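Local atomic coordinates of possible adhesin (Caldicellulosiruptor kronotskyensis, PDB entry 4WA0), a protein that probably mediates attachment of the bacterium to cellulose as a tapirin, the present chain being its magnesium-binding C-terminal beta-helix domain. Residues T234-D239 and H293-G298. Numbering follows the deposited sequence.
With MG (magnesium ion), chain B.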
loop_
_atom_site.group_PDB
_atom_site.type_symbol
_atom_site.label_atom_id
_atom_site.label_comp_id
_atom_site.label_asym_id
_atom_site.label_seq_id
_atom_site.Cartn_x
_atom_site.Cartn_y
_atom_site.Cartn_z
ATOM N N THR A 234 -1.658 -12.316 -25.024
ATOM C CA THR A 234 -2.673 -11.771 -25.903
ATOM C C THR A 234 -2.876 -10.298 -25.564
ATOM O O THR A 234 -3.072 -9.951 -24.381
ATOM C CB THR A 234 -4.043 -12.473 -25.612
ATOM O OG1 THR A 234 -3.836 -13.869 -25.383
ATOM C CG2 THR A 234 -4.986 -12.363 -26.755
ATOM N N PRO A 235 -2.860 -9.441 -26.557
ATOM C CA PRO A 235 -3.249 -8.054 -26.212
ATOM C C PRO A 235 -4.664 -7.956 -25.684
ATOM O O PRO A 235 -5.585 -8.681 -26.145
ATOM C CB PRO A 235 -3.185 -7.310 -27.532
ATOM C CG PRO A 235 -2.873 -8.329 -28.580
ATOM C CD PRO A 235 -2.254 -9.518 -27.899
ATOM N N LEU A 236 -4.843 -7.026 -24.752
ATOM C CA LEU A 236 -6.165 -6.723 -24.280
ATOM C C LEU A 236 -7.060 -6.315 -25.479
ATOM O O LEU A 236 -6.616 -5.651 -26.457
ATOM C CB LEU A 236 -6.083 -5.601 -23.213
ATOM C CG LEU A 236 -5.263 -5.907 -21.939
ATOM C CD1 LEU A 236 -5.259 -4.746 -20.920
ATOM C CD2 LEU A 236 -5.729 -7.199 -21.253
ATOM N N PRO A 237 -8.351 -6.665 -25.426
ATOM C CA PRO A 237 -9.237 -6.358 -26.550
ATOM C C PRO A 237 -9.411 -4.897 -26.889
ATOM O O PRO A 237 -9.279 -4.017 -26.027
ATOM C CB PRO A 237 -10.601 -6.936 -26.141
ATOM C CG PRO A 237 -10.446 -7.488 -24.808
ATOM C CD PRO A 237 -9.003 -7.523 -24.430
ATOM N N ALA A 238 -9.644 -4.650 -28.177
ATOM C CA ALA A 238 -10.104 -3.353 -28.650
ATOM C C ALA A 238 -11.250 -3.575 -29.537
ATOM O O ALA A 238 -11.377 -4.645 -30.163
ATOM C CB ALA A 238 -9.014 -2.583 -29.405
ATOM N N ASP A 239 -12.090 -2.573 -29.633
ATOM C CA ASP A 239 -13.241 -2.673 -30.534
ATOM C C ASP A 239 -13.428 -1.388 -31.349
ATOM O O ASP A 239 -12.934 -0.324 -30.963
ATOM C CB ASP A 239 -14.538 -3.074 -29.749
ATOM C CG ASP A 239 -14.799 -2.244 -28.475
ATOM O OD1 ASP A 239 -14.770 -0.998 -28.535
ATOM O OD2 ASP A 239 -15.159 -2.886 -27.414
ATOM N N HIS A 293 -14.114 -0.547 -14.238
ATOM C CA HIS A 293 -12.900 -1.313 -14.084
ATOM C C HIS A 293 -11.994 -0.977 -15.280
ATOM O O HIS A 293 -12.399 -1.166 -16.384
ATOM C CB HIS A 293 -13.211 -2.783 -14.003
ATOM C CG HIS A 293 -14.194 -3.079 -12.922
ATOM N ND1 HIS A 293 -13.797 -3.175 -11.620
ATOM C CD2 HIS A 293 -15.541 -3.169 -12.916
ATOM C CE1 HIS A 293 -14.859 -3.319 -10.843
ATOM N NE2 HIS A 293 -15.923 -3.298 -11.602
ATOM N N LEU A 294 -10.805 -0.454 -14.999
ATOM C CA LEU A 294 -9.882 0.007 -16.032
ATOM C C LEU A 294 -8.733 -0.997 -16.016
ATOM O O LEU A 294 -8.103 -1.226 -14.958
ATOM C CB LEU A 294 -9.340 1.385 -15.654
ATOM C CG LEU A 294 -10.355 2.524 -15.634
ATOM C CD1 LEU A 294 -9.686 3.792 -15.106
ATOM C CD2 LEU A 294 -11.102 2.769 -16.939
ATOM N N ILE A 295 -8.446 -1.597 -17.165
ATOM C CA ILE A 295 -7.397 -2.610 -17.295
ATOM C C ILE A 295 -6.503 -2.259 -18.481
ATOM O O ILE A 295 -7.014 -2.061 -19.593
ATOM C CB ILE A 295 -7.987 -4.006 -17.479
ATOM C CG1 ILE A 295 -9.082 -4.270 -16.401
ATOM C CG2 ILE A 295 -6.883 -5.043 -17.451
ATOM C CD1 ILE A 295 -9.518 -5.664 -16.316
ATOM N N SER A 296 -5.216 -2.122 -18.184
ATOM C CA SER A 296 -4.204 -1.706 -19.167
ATOM C C SER A 296 -2.889 -2.452 -19.028
ATOM O O SER A 296 -2.552 -3.058 -17.927
ATOM C CB SER A 296 -4.046 -0.215 -19.029
ATOM O OG SER A 296 -3.299 0.304 -20.121
ATOM N N ARG A 297 -2.065 -2.426 -20.100
ATOM C CA ARG A 297 -0.663 -2.783 -19.929
ATOM C C ARG A 297 0.244 -1.592 -20.058
ATOM O O ARG A 297 1.453 -1.751 -20.181
ATOM C CB ARG A 297 -0.212 -3.880 -20.926
ATOM C CG ARG A 297 -0.895 -5.210 -20.663
ATOM C CD ARG A 297 -0.162 -6.356 -21.311
ATOM N NE ARG A 297 -0.603 -7.681 -20.889
ATOM C CZ ARG A 297 -1.578 -8.397 -21.437
ATOM N NH1 ARG A 297 -2.351 -7.928 -22.380
ATOM N NH2 ARG A 297 -1.804 -9.632 -20.970
ATOM N N GLY A 298 -0.330 -0.418 -20.032
ATOM C CA GLY A 298 0.403 0.816 -19.900
ATOM C C GLY A 298 -0.157 1.702 -18.839
ATOM O O GLY A 298 -0.760 1.217 -17.860
HETATM MG MG MG B . -13.354 0.809 -29.081
HETATM O O HOH W 1 -3.994 -11.033 -22.085
#
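Leu236 drops its side chain onto the end of strand 291-296, where apolar atoms pack tightly. Its second torsion sets CD1 anti to CA (chi2 -179°) and so carries that methyl out to the strand, with Leu236 CD1 3.5 Å from Ile295 O. The same Leu236 CD1 meets the branch methyl Ile295 CG2 at 3.8 Å and also rests against the backbone of Ser296. Leu236 CG and CD2 both lie 3.6 Å from Arg297 NH1, so this one buried leucine touches both the strand and the arginine just beyond it.

Arg297 marks the boundary with the looser, wetter side, which is the exposed Thr234 and Pro235. Its chain runs extended from CG to NE and brings Arg297 NH1 within 2.9 Å of Thr234 O, a bent hydrogen bond (132° at the hydrogen) with the oxygen well out of the guanidinium plane. A water at the edge of that plane accepts from Arg297 NH2 at 2.8 Å and donates to the same Thr234 O, giving this exposed end of the loop a second, bridged link. Glu264 ties the two sides together: its OE1 makes a salt bridge with Arg297 NH1 and accepts from Leu236 N.

Past Leu236 the loop leaves the strand and reaches Asp239, whose O and OD1 both bind magnesium, with Val241, Ser243, Leu246 and Glu275 completing the site. The arrangement is that of a long loop packed against one strand of a parallel beta-helix, here leading into a metal site of the tapirin C-terminal domain.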